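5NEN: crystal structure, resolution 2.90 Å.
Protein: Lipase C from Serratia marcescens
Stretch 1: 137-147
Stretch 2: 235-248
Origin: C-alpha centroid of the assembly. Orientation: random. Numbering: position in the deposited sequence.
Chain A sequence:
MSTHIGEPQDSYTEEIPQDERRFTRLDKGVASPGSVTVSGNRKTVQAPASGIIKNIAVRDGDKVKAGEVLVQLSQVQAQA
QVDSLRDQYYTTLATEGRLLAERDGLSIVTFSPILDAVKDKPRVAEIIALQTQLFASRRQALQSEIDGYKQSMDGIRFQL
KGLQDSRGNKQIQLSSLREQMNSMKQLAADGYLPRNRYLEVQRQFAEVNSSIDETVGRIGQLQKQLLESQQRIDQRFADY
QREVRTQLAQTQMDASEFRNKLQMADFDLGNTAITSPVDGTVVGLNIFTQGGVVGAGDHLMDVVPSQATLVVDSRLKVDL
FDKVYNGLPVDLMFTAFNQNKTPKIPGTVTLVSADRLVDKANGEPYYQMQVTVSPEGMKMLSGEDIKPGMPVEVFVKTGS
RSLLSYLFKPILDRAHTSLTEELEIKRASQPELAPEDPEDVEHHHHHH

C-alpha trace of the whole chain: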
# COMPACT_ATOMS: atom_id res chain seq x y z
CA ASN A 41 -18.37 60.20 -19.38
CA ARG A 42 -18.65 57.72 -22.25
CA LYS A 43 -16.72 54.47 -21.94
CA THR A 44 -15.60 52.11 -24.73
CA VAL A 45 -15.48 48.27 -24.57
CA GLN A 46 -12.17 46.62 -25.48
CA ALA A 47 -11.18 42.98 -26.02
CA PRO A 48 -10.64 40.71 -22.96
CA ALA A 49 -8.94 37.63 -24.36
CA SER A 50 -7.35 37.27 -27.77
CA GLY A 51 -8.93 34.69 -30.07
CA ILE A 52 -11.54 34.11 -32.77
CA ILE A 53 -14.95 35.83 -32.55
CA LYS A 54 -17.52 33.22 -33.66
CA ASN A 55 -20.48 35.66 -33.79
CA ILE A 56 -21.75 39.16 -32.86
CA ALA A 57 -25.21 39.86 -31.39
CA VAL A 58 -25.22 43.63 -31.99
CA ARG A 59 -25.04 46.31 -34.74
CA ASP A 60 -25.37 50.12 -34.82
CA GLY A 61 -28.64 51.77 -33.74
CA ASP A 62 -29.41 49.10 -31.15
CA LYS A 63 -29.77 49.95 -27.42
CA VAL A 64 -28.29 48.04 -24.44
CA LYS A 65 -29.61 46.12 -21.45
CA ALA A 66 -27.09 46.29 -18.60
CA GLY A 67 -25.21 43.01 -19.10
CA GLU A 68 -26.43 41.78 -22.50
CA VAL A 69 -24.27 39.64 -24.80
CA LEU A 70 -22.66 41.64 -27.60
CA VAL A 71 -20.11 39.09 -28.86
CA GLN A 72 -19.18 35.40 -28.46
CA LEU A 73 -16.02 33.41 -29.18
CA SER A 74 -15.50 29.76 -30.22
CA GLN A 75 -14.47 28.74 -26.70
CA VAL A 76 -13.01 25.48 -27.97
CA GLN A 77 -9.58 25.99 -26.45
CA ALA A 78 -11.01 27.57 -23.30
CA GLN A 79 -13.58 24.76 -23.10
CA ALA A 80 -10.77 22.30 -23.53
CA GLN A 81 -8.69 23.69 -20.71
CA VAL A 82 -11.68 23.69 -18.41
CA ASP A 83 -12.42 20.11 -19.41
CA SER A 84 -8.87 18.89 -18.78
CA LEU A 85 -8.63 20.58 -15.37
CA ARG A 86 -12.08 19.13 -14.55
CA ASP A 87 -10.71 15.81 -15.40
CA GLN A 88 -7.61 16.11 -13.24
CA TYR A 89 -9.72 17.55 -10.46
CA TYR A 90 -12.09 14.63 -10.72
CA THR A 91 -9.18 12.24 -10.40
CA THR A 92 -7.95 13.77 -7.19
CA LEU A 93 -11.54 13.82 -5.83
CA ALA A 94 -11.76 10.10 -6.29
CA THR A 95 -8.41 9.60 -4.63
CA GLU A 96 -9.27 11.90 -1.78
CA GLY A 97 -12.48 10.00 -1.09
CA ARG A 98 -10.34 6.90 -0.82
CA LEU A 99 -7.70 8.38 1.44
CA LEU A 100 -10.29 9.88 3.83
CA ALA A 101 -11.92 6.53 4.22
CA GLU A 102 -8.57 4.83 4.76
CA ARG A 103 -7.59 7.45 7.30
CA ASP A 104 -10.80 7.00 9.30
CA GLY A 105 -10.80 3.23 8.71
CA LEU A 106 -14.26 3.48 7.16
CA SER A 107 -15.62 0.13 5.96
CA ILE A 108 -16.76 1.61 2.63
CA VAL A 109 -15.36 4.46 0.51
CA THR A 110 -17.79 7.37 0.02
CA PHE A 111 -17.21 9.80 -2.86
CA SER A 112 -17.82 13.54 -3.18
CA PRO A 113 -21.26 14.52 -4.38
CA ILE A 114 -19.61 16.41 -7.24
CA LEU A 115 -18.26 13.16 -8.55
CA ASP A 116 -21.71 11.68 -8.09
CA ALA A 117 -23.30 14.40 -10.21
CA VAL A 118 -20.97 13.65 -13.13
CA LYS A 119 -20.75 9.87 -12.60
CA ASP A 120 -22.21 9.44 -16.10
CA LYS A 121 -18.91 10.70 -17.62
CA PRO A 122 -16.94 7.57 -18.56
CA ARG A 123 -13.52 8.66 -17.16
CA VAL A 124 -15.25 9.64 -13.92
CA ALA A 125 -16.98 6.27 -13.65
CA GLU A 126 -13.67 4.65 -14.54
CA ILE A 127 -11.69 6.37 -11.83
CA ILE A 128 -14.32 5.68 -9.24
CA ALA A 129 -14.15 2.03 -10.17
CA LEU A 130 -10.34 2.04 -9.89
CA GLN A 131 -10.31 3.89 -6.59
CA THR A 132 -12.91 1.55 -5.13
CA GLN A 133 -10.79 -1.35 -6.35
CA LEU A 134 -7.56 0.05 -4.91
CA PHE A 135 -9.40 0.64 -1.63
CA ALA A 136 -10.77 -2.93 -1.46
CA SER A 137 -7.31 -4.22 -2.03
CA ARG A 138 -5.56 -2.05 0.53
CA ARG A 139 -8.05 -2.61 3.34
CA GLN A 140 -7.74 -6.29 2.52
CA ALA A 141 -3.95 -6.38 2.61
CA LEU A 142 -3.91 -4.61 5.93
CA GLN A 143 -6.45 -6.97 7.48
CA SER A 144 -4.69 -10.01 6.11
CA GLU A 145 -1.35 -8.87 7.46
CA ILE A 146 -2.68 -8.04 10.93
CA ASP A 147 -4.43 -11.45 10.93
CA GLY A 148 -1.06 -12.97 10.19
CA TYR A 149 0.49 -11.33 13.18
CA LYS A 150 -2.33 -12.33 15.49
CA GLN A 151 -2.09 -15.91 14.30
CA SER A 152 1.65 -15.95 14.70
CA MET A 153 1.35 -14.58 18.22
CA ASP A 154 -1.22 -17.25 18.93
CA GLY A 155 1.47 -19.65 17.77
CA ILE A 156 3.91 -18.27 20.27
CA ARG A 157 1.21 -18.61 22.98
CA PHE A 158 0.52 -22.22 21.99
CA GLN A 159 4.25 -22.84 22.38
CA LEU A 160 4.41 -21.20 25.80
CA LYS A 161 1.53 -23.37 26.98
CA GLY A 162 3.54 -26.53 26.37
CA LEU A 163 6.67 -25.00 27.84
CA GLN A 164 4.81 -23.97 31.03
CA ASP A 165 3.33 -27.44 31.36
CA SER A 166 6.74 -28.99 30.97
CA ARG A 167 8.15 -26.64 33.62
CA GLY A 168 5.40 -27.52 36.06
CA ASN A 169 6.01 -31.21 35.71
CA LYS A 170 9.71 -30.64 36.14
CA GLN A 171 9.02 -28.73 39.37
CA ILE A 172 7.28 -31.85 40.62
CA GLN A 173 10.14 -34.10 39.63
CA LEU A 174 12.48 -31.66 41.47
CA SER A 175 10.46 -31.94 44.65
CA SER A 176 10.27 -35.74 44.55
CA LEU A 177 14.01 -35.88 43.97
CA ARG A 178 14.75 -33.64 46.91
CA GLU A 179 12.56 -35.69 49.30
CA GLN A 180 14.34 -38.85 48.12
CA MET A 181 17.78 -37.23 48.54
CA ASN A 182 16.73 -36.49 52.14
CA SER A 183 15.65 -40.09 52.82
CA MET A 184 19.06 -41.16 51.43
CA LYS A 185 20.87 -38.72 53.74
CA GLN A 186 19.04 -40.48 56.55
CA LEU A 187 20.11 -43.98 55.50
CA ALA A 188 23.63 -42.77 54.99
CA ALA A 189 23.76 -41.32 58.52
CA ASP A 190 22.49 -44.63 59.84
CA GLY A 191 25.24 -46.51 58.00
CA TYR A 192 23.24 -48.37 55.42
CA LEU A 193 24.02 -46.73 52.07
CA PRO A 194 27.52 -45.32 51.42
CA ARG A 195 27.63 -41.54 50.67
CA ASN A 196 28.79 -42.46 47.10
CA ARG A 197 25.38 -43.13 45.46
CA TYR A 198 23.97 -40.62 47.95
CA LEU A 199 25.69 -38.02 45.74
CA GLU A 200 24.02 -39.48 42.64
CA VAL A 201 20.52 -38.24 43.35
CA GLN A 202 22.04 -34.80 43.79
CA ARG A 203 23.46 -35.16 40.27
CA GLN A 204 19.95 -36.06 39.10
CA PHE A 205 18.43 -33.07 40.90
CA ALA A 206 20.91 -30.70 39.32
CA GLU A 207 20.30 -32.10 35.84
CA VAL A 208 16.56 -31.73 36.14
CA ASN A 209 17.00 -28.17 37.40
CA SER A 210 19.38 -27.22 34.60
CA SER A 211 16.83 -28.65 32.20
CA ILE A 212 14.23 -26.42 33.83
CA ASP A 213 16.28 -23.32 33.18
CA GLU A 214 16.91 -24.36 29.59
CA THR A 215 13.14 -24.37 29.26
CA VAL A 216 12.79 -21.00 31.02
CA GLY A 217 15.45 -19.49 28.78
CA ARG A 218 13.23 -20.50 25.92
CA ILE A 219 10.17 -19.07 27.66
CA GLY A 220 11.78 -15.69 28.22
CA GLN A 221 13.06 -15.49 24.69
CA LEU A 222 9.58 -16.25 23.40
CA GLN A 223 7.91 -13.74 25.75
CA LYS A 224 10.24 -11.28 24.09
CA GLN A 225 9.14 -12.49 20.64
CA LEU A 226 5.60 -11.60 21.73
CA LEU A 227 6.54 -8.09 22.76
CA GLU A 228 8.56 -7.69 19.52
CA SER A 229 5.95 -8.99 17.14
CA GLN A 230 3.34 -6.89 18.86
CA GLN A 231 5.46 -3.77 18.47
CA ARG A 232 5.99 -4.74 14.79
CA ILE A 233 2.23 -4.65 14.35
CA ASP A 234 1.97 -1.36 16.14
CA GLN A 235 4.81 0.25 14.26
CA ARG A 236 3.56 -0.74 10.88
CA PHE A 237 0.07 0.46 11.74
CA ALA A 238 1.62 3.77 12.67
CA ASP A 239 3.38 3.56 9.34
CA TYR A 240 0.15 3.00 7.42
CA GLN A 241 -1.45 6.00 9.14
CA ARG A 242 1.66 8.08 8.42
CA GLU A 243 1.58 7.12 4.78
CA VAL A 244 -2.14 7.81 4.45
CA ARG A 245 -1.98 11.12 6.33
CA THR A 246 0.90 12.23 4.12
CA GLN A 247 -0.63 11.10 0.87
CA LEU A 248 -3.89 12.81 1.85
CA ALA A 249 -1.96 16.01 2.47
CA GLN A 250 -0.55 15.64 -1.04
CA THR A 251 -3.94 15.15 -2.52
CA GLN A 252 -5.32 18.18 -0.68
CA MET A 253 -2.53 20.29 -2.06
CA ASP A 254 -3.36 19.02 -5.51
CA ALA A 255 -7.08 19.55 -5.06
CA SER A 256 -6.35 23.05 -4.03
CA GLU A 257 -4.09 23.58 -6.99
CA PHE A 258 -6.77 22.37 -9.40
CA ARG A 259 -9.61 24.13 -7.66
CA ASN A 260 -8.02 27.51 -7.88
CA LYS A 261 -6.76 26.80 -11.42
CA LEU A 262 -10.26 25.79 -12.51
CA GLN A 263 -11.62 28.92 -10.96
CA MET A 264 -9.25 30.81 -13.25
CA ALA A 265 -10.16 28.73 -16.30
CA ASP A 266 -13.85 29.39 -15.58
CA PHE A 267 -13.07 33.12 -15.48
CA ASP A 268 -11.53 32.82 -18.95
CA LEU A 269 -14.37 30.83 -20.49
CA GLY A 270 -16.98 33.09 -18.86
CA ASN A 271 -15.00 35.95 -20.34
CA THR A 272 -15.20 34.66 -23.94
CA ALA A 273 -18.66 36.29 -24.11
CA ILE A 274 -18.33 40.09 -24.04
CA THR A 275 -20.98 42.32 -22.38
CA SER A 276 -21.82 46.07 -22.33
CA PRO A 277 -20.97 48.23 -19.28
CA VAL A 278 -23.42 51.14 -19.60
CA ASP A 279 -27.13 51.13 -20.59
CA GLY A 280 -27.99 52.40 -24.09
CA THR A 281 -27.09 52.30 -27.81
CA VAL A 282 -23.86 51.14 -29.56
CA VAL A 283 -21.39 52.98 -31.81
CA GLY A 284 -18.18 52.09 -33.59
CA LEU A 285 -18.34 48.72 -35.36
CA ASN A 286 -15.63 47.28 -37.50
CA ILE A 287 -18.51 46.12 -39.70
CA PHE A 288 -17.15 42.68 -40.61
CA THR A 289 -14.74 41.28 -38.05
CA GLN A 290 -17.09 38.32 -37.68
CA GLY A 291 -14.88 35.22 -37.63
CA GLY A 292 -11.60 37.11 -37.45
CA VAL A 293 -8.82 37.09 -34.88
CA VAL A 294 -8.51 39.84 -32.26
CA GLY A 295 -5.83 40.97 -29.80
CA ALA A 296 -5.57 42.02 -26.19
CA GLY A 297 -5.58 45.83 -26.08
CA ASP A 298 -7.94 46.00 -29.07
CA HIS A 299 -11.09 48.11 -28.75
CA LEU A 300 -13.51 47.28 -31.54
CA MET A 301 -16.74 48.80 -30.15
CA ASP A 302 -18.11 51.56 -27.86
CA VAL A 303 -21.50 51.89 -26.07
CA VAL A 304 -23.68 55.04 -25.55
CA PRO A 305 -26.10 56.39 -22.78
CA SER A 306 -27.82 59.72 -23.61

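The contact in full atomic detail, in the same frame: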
# COMPACT_ATOMS: atom_id res chain seq x y z
N SER A 137 -8.55 -3.50 -2.13
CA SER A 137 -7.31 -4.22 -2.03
C SER A 137 -6.61 -3.80 -0.77
O SER A 137 -6.40 -4.63 0.09
CB SER A 137 -6.41 -4.00 -3.25
OG SER A 137 -7.04 -4.50 -4.42
N ARG A 138 -6.39 -2.50 -0.59
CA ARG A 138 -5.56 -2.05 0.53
C ARG A 138 -6.11 -2.41 1.91
O ARG A 138 -5.34 -2.80 2.82
CB ARG A 138 -5.37 -0.56 0.44
CG ARG A 138 -4.45 -0.14 -0.67
CD ARG A 138 -4.29 1.34 -0.53
NE ARG A 138 -2.93 1.66 -0.12
CZ ARG A 138 -2.67 2.57 0.82
NH1 ARG A 138 -3.69 3.16 1.42
NH2 ARG A 138 -1.42 2.83 1.17
N ARG A 139 -7.43 -2.26 2.08
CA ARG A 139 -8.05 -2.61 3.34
C ARG A 139 -7.83 -4.09 3.53
O ARG A 139 -7.51 -4.55 4.65
CB ARG A 139 -9.54 -2.28 3.35
CG ARG A 139 -10.41 -3.29 4.10
CD ARG A 139 -10.28 -3.20 5.62
NE ARG A 139 -10.71 -1.90 6.14
CZ ARG A 139 -11.97 -1.46 6.14
NH1 ARG A 139 -12.96 -2.20 5.65
NH2 ARG A 139 -12.24 -0.26 6.64
N GLN A 140 -7.97 -4.84 2.44
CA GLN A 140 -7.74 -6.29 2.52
C GLN A 140 -6.34 -6.67 2.95
O GLN A 140 -6.15 -7.53 3.79
CB GLN A 140 -8.01 -6.95 1.19
CG GLN A 140 -7.91 -8.42 1.27
CD GLN A 140 -8.63 -8.95 2.46
OE1 GLN A 140 -8.01 -9.32 3.46
NE2 GLN A 140 -9.97 -9.00 2.37
N ALA A 141 -5.34 -6.03 2.36
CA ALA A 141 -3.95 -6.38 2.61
C ALA A 141 -3.61 -6.11 4.05
O ALA A 141 -2.87 -6.87 4.68
CB ALA A 141 -3.03 -5.62 1.69
N LEU A 142 -4.13 -4.99 4.54
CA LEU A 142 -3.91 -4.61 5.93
C LEU A 142 -4.52 -5.64 6.87
O LEU A 142 -3.83 -6.17 7.77
CB LEU A 142 -4.51 -3.25 6.17
CG LEU A 142 -4.19 -2.60 7.50
CD1 LEU A 142 -2.73 -2.86 7.79
CD2 LEU A 142 -4.51 -1.11 7.38
N GLN A 143 -5.80 -5.96 6.65
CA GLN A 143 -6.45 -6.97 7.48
C GLN A 143 -5.63 -8.24 7.47
O GLN A 143 -5.29 -8.77 8.52
CB GLN A 143 -7.85 -7.29 7.01
CG GLN A 143 -8.90 -6.67 7.85
CD GLN A 143 -8.64 -6.96 9.30
OE1 GLN A 143 -8.34 -6.05 10.09
NE2 GLN A 143 -8.74 -8.24 9.66
N SER A 144 -5.31 -8.72 6.27
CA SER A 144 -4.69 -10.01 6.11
C SER A 144 -3.35 -10.05 6.84
O SER A 144 -3.03 -11.04 7.52
CB SER A 144 -4.50 -10.34 4.63
OG SER A 144 -5.68 -10.89 4.08
N GLU A 145 -2.60 -8.96 6.74
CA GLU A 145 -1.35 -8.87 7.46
C GLU A 145 -1.56 -8.98 8.97
O GLU A 145 -0.94 -9.82 9.64
CB GLU A 145 -0.63 -7.57 7.15
CG GLU A 145 0.84 -7.70 7.39
CD GLU A 145 1.55 -6.39 7.25
OE1 GLU A 145 1.06 -5.52 6.49
OE2 GLU A 145 2.62 -6.25 7.89
N ILE A 146 -2.46 -8.13 9.49
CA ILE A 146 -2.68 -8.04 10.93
C ILE A 146 -3.17 -9.40 11.45
O ILE A 146 -2.74 -9.85 12.53
CB ILE A 146 -3.71 -6.93 11.27
CG1 ILE A 146 -3.28 -5.58 10.68
CG2 ILE A 146 -3.87 -6.79 12.77
CD1 ILE A 146 -2.16 -4.87 11.42
N ASP A 147 -4.01 -10.07 10.66
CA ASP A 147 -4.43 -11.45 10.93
C ASP A 147 -3.23 -12.37 11.04
O ASP A 147 -3.19 -13.27 11.87
CB ASP A 147 -5.32 -11.98 9.82
CG ASP A 147 -6.72 -11.42 9.85
OD1 ASP A 147 -7.07 -10.75 10.85
OD2 ASP A 147 -7.47 -11.69 8.88
N GLN A 235 3.98 -0.60 15.08
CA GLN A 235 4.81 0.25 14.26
C GLN A 235 4.33 0.30 12.83
O GLN A 235 4.36 1.37 12.22
CB GLN A 235 6.26 -0.22 14.31
CG GLN A 235 7.06 0.43 15.44
CD GLN A 235 7.12 1.93 15.34
OE1 GLN A 235 6.84 2.52 14.29
NE2 GLN A 235 7.48 2.57 16.45
N ARG A 236 3.87 -0.82 12.28
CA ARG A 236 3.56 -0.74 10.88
C ARG A 236 2.16 -0.14 10.71
O ARG A 236 1.87 0.52 9.72
CB ARG A 236 3.62 -2.11 10.20
CG ARG A 236 2.94 -2.06 8.85
CD ARG A 236 2.91 -3.32 8.06
NE ARG A 236 2.63 -2.99 6.67
CZ ARG A 236 1.44 -2.64 6.21
NH1 ARG A 236 0.41 -2.57 7.03
NH2 ARG A 236 1.27 -2.34 4.93
N PHE A 237 1.32 -0.29 11.72
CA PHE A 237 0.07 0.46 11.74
C PHE A 237 0.32 1.96 11.74
O PHE A 237 -0.30 2.72 10.99
CB PHE A 237 -0.77 0.08 12.94
CG PHE A 237 -2.23 0.20 12.70
CD1 PHE A 237 -2.84 1.45 12.68
CD2 PHE A 237 -2.99 -0.92 12.44
CE1 PHE A 237 -4.18 1.57 12.43
CE2 PHE A 237 -4.33 -0.81 12.19
CZ PHE A 237 -4.93 0.44 12.18
N ALA A 238 1.23 2.38 12.61
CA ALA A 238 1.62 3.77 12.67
C ALA A 238 2.12 4.18 11.30
O ALA A 238 1.90 5.30 10.86
CB ALA A 238 2.69 3.97 13.72
N ASP A 239 2.83 3.28 10.65
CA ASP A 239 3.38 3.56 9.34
C ASP A 239 2.30 3.75 8.29
O ASP A 239 2.39 4.66 7.46
CB ASP A 239 4.37 2.47 8.94
CG ASP A 239 5.68 2.57 9.72
OD1 ASP A 239 5.73 3.32 10.73
OD2 ASP A 239 6.67 1.94 9.30
N TYR A 240 1.28 2.90 8.32
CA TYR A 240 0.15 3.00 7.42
C TYR A 240 -0.58 4.34 7.64
O TYR A 240 -0.91 5.03 6.67
CB TYR A 240 -0.79 1.81 7.63
CG TYR A 240 -2.20 1.91 7.03
CD1 TYR A 240 -2.45 1.69 5.68
CD2 TYR A 240 -3.27 2.24 7.85
CE1 TYR A 240 -3.76 1.78 5.16
CE2 TYR A 240 -4.56 2.33 7.35
CZ TYR A 240 -4.80 2.10 6.01
OH TYR A 240 -6.11 2.22 5.56
N GLN A 241 -0.81 4.71 8.89
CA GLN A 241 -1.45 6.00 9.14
C GLN A 241 -0.55 7.11 8.63
O GLN A 241 -1.04 8.08 8.08
CB GLN A 241 -1.78 6.22 10.62
CG GLN A 241 -3.01 5.47 11.20
CD GLN A 241 -4.37 6.21 11.02
OE1 GLN A 241 -4.64 6.88 10.02
NE2 GLN A 241 -5.20 6.12 12.05
N ARG A 242 0.76 7.00 8.82
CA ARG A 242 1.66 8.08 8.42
C ARG A 242 1.59 8.24 6.92
O ARG A 242 1.51 9.35 6.40
CB ARG A 242 3.11 7.81 8.85
N GLU A 243 1.59 7.11 6.23
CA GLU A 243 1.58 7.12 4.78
C GLU A 243 0.28 7.78 4.33
O GLU A 243 0.29 8.78 3.63
CB GLU A 243 1.75 5.69 4.25
CG GLU A 243 1.59 5.50 2.74
CD GLU A 243 1.28 4.05 2.34
OE1 GLU A 243 1.16 3.18 3.24
OE2 GLU A 243 1.19 3.77 1.12
N VAL A 244 -0.85 7.27 4.82
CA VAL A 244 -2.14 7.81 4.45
C VAL A 244 -2.30 9.31 4.78
O VAL A 244 -2.74 10.09 3.95
CB VAL A 244 -3.25 7.00 5.12
CG1 VAL A 244 -4.48 7.86 5.42
CG2 VAL A 244 -3.58 5.79 4.25
N ARG A 245 -1.85 9.73 5.94
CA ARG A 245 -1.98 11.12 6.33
C ARG A 245 -1.15 11.99 5.39
O ARG A 245 -1.60 13.05 4.92
CB ARG A 245 -1.56 11.29 7.81
N THR A 246 0.05 11.51 5.06
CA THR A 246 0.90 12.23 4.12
C THR A 246 0.27 12.34 2.76
O THR A 246 0.04 13.44 2.27
CB THR A 246 2.26 11.54 3.95
OG1 THR A 246 2.91 11.44 5.23
CG2 THR A 246 3.14 12.35 3.02
N GLN A 247 -0.07 11.19 2.20
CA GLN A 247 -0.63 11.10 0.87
C GLN A 247 -1.87 11.98 0.78
O GLN A 247 -2.05 12.69 -0.22
CB GLN A 247 -1.00 9.66 0.58
CG GLN A 247 0.15 8.67 0.72
CD GLN A 247 0.07 7.58 -0.32
OE1 GLN A 247 -0.61 7.71 -1.35
NE2 GLN A 247 0.75 6.47 -0.05
N LEU A 248 -2.71 11.95 1.82
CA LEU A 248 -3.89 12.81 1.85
C LEU A 248 -3.45 14.27 1.76
O LEU A 248 -4.10 15.10 1.09
CB LEU A 248 -4.72 12.63 3.11
CG LEU A 248 -5.93 13.60 3.12
CD1 LEU A 248 -6.78 13.43 1.89
CD2 LEU A 248 -6.80 13.55 4.37

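Two nearly antiparallel helices, at 169° and with axes 12.0 Å apart at closest approach, meet through side chains alone, a leucine-on-tyrosine packing flanked by two salt bridges; the whole contact buries a modest 443 Å², both sides summed. The wide spacing goes with a simple rule: at least one long or broad side chain reaches over in each contact. Arg138 and Leu142 are the most covered (88 and 83 Å²), then Arg236 (68 Å²) and Tyr240 (55 Å²). Leu142, whose CA-to-CB bond points toward the partner, uses its t,p rotamer to lay CD2 over the face of Tyr240, 3.4 Å from the ring centroid and 10° off the normal, a close CH-pi contact. Tyr240 supplies a flat apolar surface here, while its OH is hydrogen-bonded elsewhere in the structure. One turn along, Ile146 starts sideways but its CD1 reaches 4.2 Å from CD2 at the ring edge of Phe237, a looser contact.

Charge is paired in both directions. A long arginine suits its place: Arg138 carries its charge across to Glu243, NH2 lying 2.8 Å from OE2, near the guanidinium plane, while the guanidinium edge packs against Val244, with NH1 3.9 Å from CG2. Glu145 OE1 sits 3.0 Å from Arg236 NE, but over the guanidinium face, so this salt bridge is charge attraction without a directed N-H. No hydrogen bond crosses the interface; shape and charge do the work.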